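Local coordinates for protein antisigma-factor antagonist, STAS (Rhodobacter sphaeroides, PDB 3OIZ) that probably serves as the STAS domain of a SulP-like sulfate transporter, a membrane protein in which such domains are thought to regulate anion transport, at residues Y20-Q25 with I49-A54; E32-A37 with Q63-A68; A54-I59 with V82-A87. All coordinates share one frame; numbering follows the deposited sequence. Where two conformers were deposited one is given.

Contact 1 of 3, residues Y20-Q25 with I49-A54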
loop_
_atom_site.group_PDB
_atom_site.type_symbol
_atom_site.label_atom_id
_atom_site.label_comp_id
_atom_site.label_asym_id
_atom_site.label_seq_id
_atom_site.Cartn_x
_atom_site.Cartn_y
_atom_site.Cartn_z
ATOM N N TYR A 20 -0.225 6.641 -2.356
ATOM C CA TYR A 20 -1.322 5.968 -1.669
ATOM C C TYR A 20 -1.090 6.101 -0.173
ATOM O O TYR A 20 0.011 5.867 0.299
ATOM C CB TYR A 20 -1.308 4.509 -2.051
ATOM C CG TYR A 20 -1.894 4.188 -3.406
ATOM C CD1 TYR A 20 -3.262 3.918 -3.550
ATOM C CD2 TYR A 20 -1.088 4.178 -4.566
ATOM C CE1 TYR A 20 -3.812 3.615 -4.821
ATOM C CE2 TYR A 20 -1.631 3.874 -5.816
ATOM C CZ TYR A 20 -2.987 3.582 -5.936
ATOM O OH TYR A 20 -3.541 3.292 -7.168
ATOM N N ARG A 21 -2.128 6.444 0.584
ATOM C CA ARG A 21 -2.020 6.605 2.020
ATOM C C ARG A 21 -2.920 5.545 2.653
ATOM O O ARG A 21 -4.129 5.549 2.455
ATOM C CB ARG A 21 -2.402 8.035 2.453
ATOM C CG ARG A 21 -1.298 9.043 2.004
ATOM C CD ARG A 21 -1.556 10.484 2.532
ATOM N NE ARG A 21 -0.595 11.407 1.917
ATOM C CZ ARG A 21 -0.822 12.096 0.796
ATOM N NH1 ARG A 21 -1.990 11.985 0.156
ATOM N NH2 ARG A 21 0.109 12.903 0.300
ATOM N N VAL A 22 -2.309 4.637 3.403
ATOM C CA VAL A 22 -3.037 3.575 4.052
ATOM C C VAL A 22 -3.145 3.904 5.549
ATOM O O VAL A 22 -2.147 4.282 6.202
ATOM C CB VAL A 22 -2.243 2.245 3.890
ATOM C CG1 VAL A 22 -3.062 1.114 4.428
ATOM C CG2 VAL A 22 -1.850 1.952 2.404
ATOM N N GLU A 23 -4.345 3.762 6.109
ATOM C CA GLU A 23 -4.551 4.002 7.558
ATOM C C GLU A 23 -5.412 2.931 8.186
ATOM O O GLU A 23 -6.291 2.375 7.530
ATOM C CB GLU A 23 -5.180 5.369 7.836
ATOM C CG GLU A 23 -6.482 5.587 7.134
ATOM C CD GLU A 23 -7.707 5.022 7.872
ATOM O OE1 GLU A 23 -7.607 4.526 9.032
ATOM O OE2 GLU A 23 -8.800 5.070 7.265
ATOM N N GLY A 24 -5.143 2.617 9.450
ATOM C CA GLY A 24 -5.948 1.615 10.152
ATOM C C GLY A 24 -5.232 0.269 10.261
ATOM O O GLY A 24 -3.996 0.212 10.243
ATOM N N GLN A 25 -5.998 -0.816 10.337
ATOM C CA GLN A 25 -5.460 -2.141 10.755
ATOM C C GLN A 25 -5.392 -3.064 9.550
ATOM O O GLN A 25 -6.389 -3.207 8.851
ATOM C CB GLN A 25 -6.389 -2.809 11.796
ATOM C CG GLN A 25 -6.996 -1.832 12.855
ATOM C CD GLN A 25 -5.941 -0.968 13.531
ATOM O OE1 GLN A 25 -4.816 -1.431 13.805
ATOM N NE2 GLN A 25 -6.264 0.299 13.750
ATOM N N ILE A 49 3.813 4.202 -1.384
ATOM C CA ILE A 49 2.778 3.621 -0.498
ATOM C C ILE A 49 3.126 4.000 0.928
ATOM O O ILE A 49 4.129 3.524 1.491
ATOM C CB ILE A 49 2.644 2.101 -0.674
ATOM C CG1 ILE A 49 2.389 1.740 -2.160
ATOM C CG2 ILE A 49 1.523 1.531 0.234
ATOM C CD1 ILE A 49 2.326 0.234 -2.359
ATOM N N ASP A 50 2.291 4.862 1.507
ATOM C CA ASP A 50 2.545 5.442 2.809
ATOM C C ASP A 50 1.746 4.635 3.813
ATOM O O ASP A 50 0.510 4.725 3.848
ATOM C CB ASP A 50 2.139 6.930 2.821
ATOM C CG ASP A 50 2.447 7.623 4.149
ATOM O OD1 ASP A 50 2.414 6.992 5.218
ATOM O OD2 ASP A 50 2.694 8.842 4.115
ATOM N N VAL A 51 2.442 3.851 4.633
ATOM C CA VAL A 51 1.769 3.060 5.679
ATOM C C VAL A 51 2.047 3.615 7.113
ATOM O O VAL A 51 1.802 2.930 8.115
ATOM C CB VAL A 51 2.158 1.549 5.577
ATOM C CG1 VAL A 51 1.633 0.971 4.258
ATOM C CG2 VAL A 51 3.698 1.344 5.727
ATOM N N SER A 52 2.489 4.861 7.203
ATOM C CA SER A 52 2.868 5.468 8.504
ATOM C C SER A 52 1.717 5.500 9.480
ATOM O O SER A 52 1.940 5.489 10.696
ATOM C CB SER A 52 3.403 6.894 8.309
ATOM O OG SER A 52 2.400 7.747 7.755
ATOM N N ARG A 53 0.490 5.551 8.943
ATOM C CA ARG A 53 -0.713 5.640 9.768
ATOM C C ARG A 53 -1.458 4.304 9.857
ATOM O O ARG A 53 -2.637 4.248 10.251
ATOM C CB ARG A 53 -1.607 6.782 9.292
ATOM C CG ARG A 53 -0.808 8.063 9.419
ATOM C CD ARG A 53 -1.609 9.280 9.237
ATOM N NE ARG A 53 -0.761 10.476 9.255
ATOM C CZ ARG A 53 -1.238 11.704 9.480
ATOM N NH1 ARG A 53 -2.547 11.877 9.720
ATOM N NH2 ARG A 53 -0.421 12.754 9.478
ATOM N N ALA A 54 -0.761 3.221 9.508
ATOM C CA ALA A 54 -1.393 1.900 9.545
ATOM C C ALA A 54 -0.658 0.986 10.519
ATOM O O ALA A 54 0.477 1.276 10.919
ATOM C CB ALA A 54 -1.350 1.294 8.118
HETATM O O HOH W 1 -0.396 6.233 6.221
#
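Tyr-20 and Val-22 are laced to Asp-50 through the backbone, as two neighbouring parallel strands are: Asp-50 N donates a hydrogen bond to Tyr-20 O (2.8 Å), and Asp-50 O accepts one from Val-22 N. The Asp-50 side chain can be traced outward from there. Its CB sits 3.5 Å from Tyr-20 O and also brushes CG of Arg-21, whose chain runs out extended and whose guanidinium makes its salt bridge with Glu-10. With CG anti to the backbone N (chi1 -177°), the carboxylate comes within range of the turn that follows. At its tip, OD1 accepts from Ser-52 N at 2.9 Å, nearly along the C-O axis, and this bond closes an Asx turn; Ser-52 OG adds a second donor at 2.6 Å, on the syn lone pair. An alanine in place of Asp-50 would probably leave both Ser-52 donors without this acceptor and let the turn move more freely. That turn, type I from Val-51 to Ala-54, takes the chain round a corner at Ser-52 and Arg-53, and a water fills in between the strands. It accepts from Arg-53 N and lies 2.6 Å from Val-22 O and 3.0 Å from Asp-50 O, so it bridges the strands where direct pairing lapses. Pairing resumes at Gly-24 N, which reaches Arg-53 O at 3.1 Å, the donor tilted 26° from the carbonyl plane. On the opposite face of the sheet Val-22 spreads its methyls, CG2 against Ile-49 CG2 (4.0 Å) and Val-51 CG1, CG1 against Ala-54 CB. This is the centre of the four-stranded mixed sheet of the STAS fold, where strands 17-23 and 46-51 lie parallel side by side and helix 31-36 sits in the connection, a beta-alpha-beta crossover.

Contact 2 of 3, residues E32-A37 with Q63-A68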
loop_
_atom_site.group_PDB
_atom_site.type_symbol
_atom_site.label_atom_id
_atom_site.label_comp_id
_atom_site.label_asym_id
_atom_site.label_seq_id
_atom_site.Cartn_x
_atom_site.Cartn_y
_atom_site.Cartn_z
ATOM N N GLU A 32 -7.446 -9.347 0.456
ATOM C CA GLU A 32 -8.043 -9.126 -0.872
ATOM C C GLU A 32 -8.585 -7.697 -1.008
ATOM O O GLU A 32 -8.415 -7.068 -2.042
ATOM C CB GLU A 32 -9.123 -10.166 -1.178
ATOM C CG GLU A 32 -8.588 -11.605 -1.394
ATOM C CD GLU A 32 -9.730 -12.644 -1.518
ATOM O OE1 GLU A 32 -10.845 -12.289 -2.003
ATOM O OE2 GLU A 32 -9.514 -13.826 -1.127
ATOM N N ASP A 33 -9.182 -7.171 0.060
ATOM C CA ASP A 33 -9.656 -5.790 0.054
ATOM C C ASP A 33 -8.503 -4.823 -0.086
ATOM O O ASP A 33 -8.605 -3.814 -0.813
ATOM C CB ASP A 33 -10.425 -5.493 1.350
ATOM C CG ASP A 33 -11.474 -6.540 1.644
ATOM O OD1 ASP A 33 -12.625 -6.262 1.310
ATOM O OD2 ASP A 33 -11.160 -7.655 2.193
ATOM N N PHE A 34 -7.399 -5.115 0.614
ATOM C CA PHE A 34 -6.207 -4.275 0.519
ATOM C C PHE A 34 -5.693 -4.231 -0.940
ATOM O O PHE A 34 -5.395 -3.149 -1.485
ATOM C CB PHE A 34 -5.156 -4.806 1.503
ATOM C CG PHE A 34 -3.830 -4.150 1.376
ATOM C CD1 PHE A 34 -3.565 -2.939 2.033
ATOM C CD2 PHE A 34 -2.820 -4.758 0.632
ATOM C CE1 PHE A 34 -2.286 -2.308 1.898
ATOM C CE2 PHE A 34 -1.563 -4.163 0.512
ATOM C CZ PHE A 34 -1.278 -2.946 1.148
HETATM N N MSE A 35 -5.546 -5.395 -1.565
HETATM C CA MSE A 35 -5.096 -5.449 -2.975
HETATM C C MSE A 35 -6.000 -4.654 -3.917
HETATM O O MSE A 35 -5.502 -3.937 -4.796
HETATM C CB MSE A 35 -4.960 -6.902 -3.476
HETATM C CG MSE A 35 -3.930 -7.734 -2.706
HETATM SE SE MSE A 35 -2.159 -6.985 -2.618
HETATM C CE MSE A 35 -1.667 -7.222 -4.448
ATOM N N ALA A 36 -7.312 -4.723 -3.685
ATOM C CA ALA A 36 -8.279 -4.083 -4.548
ATOM C C ALA A 36 -8.230 -2.571 -4.454
ATOM O O ALA A 36 -8.839 -1.876 -5.305
ATOM C CB ALA A 36 -9.643 -4.559 -4.195
ATOM N N ALA A 37 -7.538 -2.062 -3.426
ATOM C CA ALA A 37 -7.390 -0.607 -3.264
ATOM C C ALA A 37 -6.483 0.059 -4.313
ATOM O O ALA A 37 -6.549 1.282 -4.513
ATOM C CB ALA A 37 -6.922 -0.264 -1.875
ATOM N N GLN A 63 3.221 -9.635 3.427
ATOM C CA GLN A 63 3.409 -10.218 2.071
ATOM C C GLN A 63 2.473 -9.551 1.070
ATOM O O GLN A 63 2.849 -9.409 -0.111
ATOM C CB GLN A 63 3.141 -11.716 2.153
ATOM C CG GLN A 63 4.302 -12.438 2.842
ATOM C CD GLN A 63 3.990 -13.908 3.031
ATOM O OE1 GLN A 63 2.834 -14.294 3.264
ATOM N NE2 GLN A 63 5.001 -14.749 2.904
ATOM N N ALA A 64 1.280 -9.128 1.523
ATOM C CA ALA A 64 0.343 -8.420 0.644
ATOM C C ALA A 64 0.905 -7.060 0.256
ATOM O O ALA A 64 0.837 -6.651 -0.934
ATOM C CB ALA A 64 -1.059 -8.289 1.316
ATOM N N LEU A 65 1.466 -6.343 1.228
ATOM C CA LEU A 65 2.119 -5.064 0.892
ATOM C C LEU A 65 3.258 -5.309 -0.115
ATOM O O LEU A 65 3.413 -4.567 -1.121
ATOM C CB LEU A 65 2.633 -4.410 2.187
ATOM C CG LEU A 65 3.442 -3.111 2.039
ATOM C CD1 LEU A 65 2.651 -2.005 1.328
ATOM C CD2 LEU A 65 3.880 -2.673 3.481
ATOM N N ASP A 66 4.051 -6.346 0.153
ATOM C CA ASP A 66 5.199 -6.664 -0.725
ATOM C C ASP A 66 4.680 -6.964 -2.139
ATOM O O ASP A 66 5.312 -6.580 -3.146
ATOM C CB ASP A 66 5.954 -7.873 -0.206
ATOM C CG ASP A 66 6.758 -7.587 1.066
ATOM O OD1 ASP A 66 6.925 -6.397 1.451
ATOM O OD2 ASP A 66 7.215 -8.598 1.687
HETATM N N MSE A 67 3.563 -7.687 -2.219
HETATM C CA MSE A 67 2.973 -8.016 -3.513
HETATM C C MSE A 67 2.476 -6.765 -4.246
HETATM O O MSE A 67 2.635 -6.666 -5.477
HETATM C CB MSE A 67 1.853 -9.066 -3.359
HETATM C CG MSE A 67 1.246 -9.534 -4.684
HETATM SE SE MSE A 67 2.552 -10.418 -5.821
HETATM C CE MSE A 67 2.477 -12.135 -4.943
ATOM N N ALA A 68 1.873 -5.817 -3.504
ATOM C CA ALA A 68 1.386 -4.591 -4.130
ATOM C C ALA A 68 2.612 -3.849 -4.696
ATOM O O ALA A 68 2.593 -3.353 -5.846
ATOM C CB ALA A 68 0.673 -3.723 -3.124
#
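Phe-34 and Met-35 of helix 31-36 reach across to helix 59-74 and meet it mainly along the line of Ala-64 and Ala-68. The two short helical segments run in nearly the same direction, 23° apart, with axes 10.1 Å apart at closest. Taking helix 59-74 in order, Ala-64 comes first. Its CB lies 4.0 Å from Phe-34 CD2, and its carbonyl O meets the ring at the edge, 3.7 Å from CE2 and near the ring plane. The same oxygen has the selenium of Met-35 at 3.5 Å and is already bonded to Ala-68 N within its own helix. Leu-65 is next. It starts off away from the facing helix, yet its CD1 comes to 4.0 Å from Phe-34 CZ, the two side chains crossing at a slant. Phe-34 gets there with CG anti to the backbone N (chi1 172°), which sends the ring out toward helix 59-74, while Phe-38 meets it edge-to-face. Met-67 lies further round the helix, and its CG receives the terminal CE of Met-35 at 3.7 Å. Bends at chi2 and chi3 fold the Met-35 chain to bring this methyl up to Met-67, and the two chains cross at about a right angle. Ala-68 closes the row, its CB 4.3 Å from Met-35 SE and at a similar distance from Phe-34 CE2, with Phe-40 touching both Met-35 and Ala-68. Both methionines are selenomethionine in this crystal; the natural side chains carry sulfur. Small alanines facing a ring and a bent selenomethionine chain suggest that the helices are held mainly by close apolar packing and burial, with the slightly positive ring edge probably adding a weak attraction for the carbonyl oxygen of Ala-64.

Contact 3 of 3, residues A54-I59 with V82-A87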
loop_
_atom_site.group_PDB
_atom_site.type_symbol
_atom_site.label_atom_id
_atom_site.label_comp_id
_atom_site.label_asym_id
_atom_site.label_seq_id
_atom_site.Cartn_x
_atom_site.Cartn_y
_atom_site.Cartn_z
ATOM N N ALA A 54 -0.761 3.221 9.508
ATOM C CA ALA A 54 -1.393 1.900 9.545
ATOM C C ALA A 54 -0.658 0.986 10.519
ATOM O O ALA A 54 0.477 1.276 10.919
ATOM C CB ALA A 54 -1.350 1.294 8.118
ATOM N N HIS A 55 -1.291 -0.134 10.883
ATOM C CA HIS A 55 -0.659 -1.159 11.719
ATOM C C HIS A 55 -0.744 -2.484 10.974
ATOM O O HIS A 55 -1.831 -2.900 10.613
ATOM C CB HIS A 55 -1.398 -1.305 13.064
ATOM C CG HIS A 55 -1.398 -0.045 13.868
ATOM N ND1 HIS A 55 -0.226 0.579 14.273
ATOM C CD2 HIS A 55 -2.421 0.731 14.320
ATOM C CE1 HIS A 55 -0.537 1.674 14.955
ATOM N NE2 HIS A 55 -1.858 1.787 14.996
ATOM N N ILE A 56 0.405 -3.076 10.679
ATOM C CA ILE A 56 0.444 -4.389 10.044
ATOM C C ILE A 56 0.454 -5.440 11.130
ATOM O O ILE A 56 1.353 -5.430 12.006
ATOM C CB ILE A 56 1.687 -4.522 9.151
ATOM C CG1 ILE A 56 1.668 -3.462 8.025
ATOM C CG2 ILE A 56 1.727 -5.944 8.577
ATOM C CD1 ILE A 56 3.082 -3.269 7.332
ATOM N N TRP A 57 -0.521 -6.357 11.131
ATOM C CA TRP A 57 -0.632 -7.264 12.285
ATOM C C TRP A 57 -0.090 -8.678 12.094
ATOM O O TRP A 57 0.038 -9.449 13.080
ATOM C CB TRP A 57 -2.110 -7.333 12.708
ATOM C CG TRP A 57 -2.543 -6.063 13.369
ATOM C CD1 TRP A 57 -3.215 -5.028 12.804
ATOM C CD2 TRP A 57 -2.262 -5.678 14.729
ATOM N NE1 TRP A 57 -3.447 -4.037 13.741
ATOM C CE2 TRP A 57 -2.847 -4.400 14.930
ATOM C CE3 TRP A 57 -1.601 -6.311 15.803
ATOM C CZ2 TRP A 57 -2.783 -3.725 16.165
ATOM C CZ3 TRP A 57 -1.510 -5.635 17.041
ATOM C CH2 TRP A 57 -2.104 -4.351 17.212
ATOM N N ASP A 58 0.201 -9.048 10.845
ATOM C CA ASP A 58 0.634 -10.405 10.575
ATOM C C ASP A 58 1.463 -10.484 9.311
ATOM O O ASP A 58 1.539 -9.511 8.520
ATOM C CB ASP A 58 -0.578 -11.377 10.512
ATOM C CG ASP A 58 -1.700 -10.885 9.583
ATOM O OD1 ASP A 58 -1.428 -10.529 8.410
ATOM O OD2 ASP A 58 -2.881 -10.930 10.021
ATOM N N ILE A 59 2.091 -11.639 9.099
ATOM C CA ILE A 59 3.043 -11.745 8.005
ATOM C C ILE A 59 2.322 -11.844 6.645
ATOM O O ILE A 59 2.842 -11.379 5.639
ATOM C CB ILE A 59 4.034 -12.891 8.257
ATOM C CG1 ILE A 59 5.361 -12.629 7.532
ATOM C CG2 ILE A 59 3.424 -14.193 7.875
ATOM C CD1 ILE A 59 6.056 -11.349 8.034
ATOM N N VAL A 82 6.736 4.390 2.569
ATOM C CA VAL A 82 6.979 5.373 3.644
ATOM C C VAL A 82 6.308 4.848 4.890
ATOM O O VAL A 82 5.179 4.345 4.827
ATOM C CB VAL A 82 6.355 6.749 3.293
ATOM C CG1 VAL A 82 6.335 7.694 4.508
ATOM C CG2 VAL A 82 7.128 7.407 2.146
ATOM N N GLY A 83 6.987 4.926 6.041
ATOM C CA GLY A 83 6.318 4.526 7.294
ATOM C C GLY A 83 6.391 3.047 7.636
ATOM O O GLY A 83 5.655 2.605 8.507
HETATM N N MSE A 84 7.245 2.276 6.942
HETATM C CA MSE A 84 7.351 0.848 7.236
HETATM C C MSE A 84 7.715 0.579 8.686
HETATM O O MSE A 84 7.181 -0.356 9.283
HETATM C CB MSE A 84 8.318 0.136 6.285
HETATM C CG MSE A 84 8.346 -1.390 6.462
HETATM SE SE MSE A 84 6.619 -2.095 5.885
HETATM C CE MSE A 84 6.844 -3.979 6.034
ATOM N N ASN A 85 8.634 1.354 9.259
ATOM C CA ASN A 85 9.044 1.103 10.656
ATOM C C ASN A 85 7.864 1.229 11.600
ATOM O O ASN A 85 7.570 0.295 12.404
ATOM C CB ASN A 85 10.142 2.063 11.074
ATOM C CG ASN A 85 10.618 1.821 12.509
ATOM O OD1 ASN A 85 10.308 2.614 13.400
ATOM N ND2 ASN A 85 11.376 0.727 12.738
ATOM N N GLU A 86 7.119 2.321 11.472
ATOM C CA GLU A 86 5.960 2.529 12.353
ATOM C C GLU A 86 4.920 1.449 12.138
ATOM O O GLU A 86 4.333 0.911 13.114
ATOM C CB GLU A 86 5.302 3.884 12.022
ATOM C CG GLU A 86 6.129 5.003 12.487
ATOM C CD GLU A 86 7.077 5.561 11.440
ATOM O OE1 GLU A 86 7.487 4.864 10.481
ATOM O OE2 GLU A 86 7.442 6.735 11.639
ATOM N N ALA A 87 4.644 1.121 10.877
ATOM C CA ALA A 87 3.588 0.136 10.579
ATOM C C ALA A 87 3.957 -1.278 11.073
ATOM O O ALA A 87 3.078 -2.081 11.390
ATOM C CB ALA A 87 3.296 0.116 9.077
HETATM O O HOH W 2 2.193 -0.513 13.879
#
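Ala-87 and Ile-56 face each other where the short strand 54-56 runs past the helix that starts at Met-84. One backbone bond joins them: Ile-56 N donates to Ala-87 O at 2.9 Å, fairly straight at the hydrogen (168°) but approaching 22° out of the carbonyl plane. The side chain of Ile-56 follows the same path inward. Its CB and CG1 pass close to Ala-87 O, and CD1 settles 3.8 Å from Ala-87 CB. CG1 stands anti to the carbonyl carbon, and the extended chi2 (164°) carries the delta methyl CD1 on to the selenium of Met-84, 4.0 Å away; the residue is selenomethionine here, and the two chains lie roughly perpendicular. Val-62 and Leu-65 of helix 59-74 touch Ile-56 as well. The helix that carries Ala-87 follows strand 78-82 of the STAS sheet directly, with Gly-83 at its N-cap, and strand 54-56 leads by way of Asp-58, the N-cap of helix 59-74, into that helix. In SpoIIAA-type antagonists the phosphorylated serine lies near the start of the equivalent helix, a role that the geometry of this SulP-like domain does not by itself imply. Asp-58 OD1 is hydrogen-bonded to Ser-61 OG, and OD2 to Tyr-28 N. Ala-54, third in buried surface, meets Ala-87 through its carbonyl: its O lies 3.3 Å from Ala-87 CA in a C-H...O contact and 3.6 Å from Ala-87 CB. CB of His-55 points away from the helix, yet ND1 reaches it through a water 2.7 Å off that lies in the ring plane. That water donates to Glu-86 O, also at 2.7 Å, and more weakly to Ala-87 O.

The three contacts meet around Leu-65 of contact 2, which lies between the sheet and helix 84-88. Its CD1 rests 3.9 Å from Ile-49 CG2 of contact 1, and its CD2 3.7 Å from Met-84 SE of contact 3. Contacts 1 and 3 are the closest pair, centres about 8 Å apart: they share Ala-54, and Gly-24 O and His-55 N join them by a probable backbone hydrogen bond of 2.8 Å. A second probable one, also 2.8 Å, runs from Val-51 N to Val-82 O. Contact 2 has its centre about 12 Å from that of contact 1, on the other side of the chain's middle, and about 13 Å from that of contact 3.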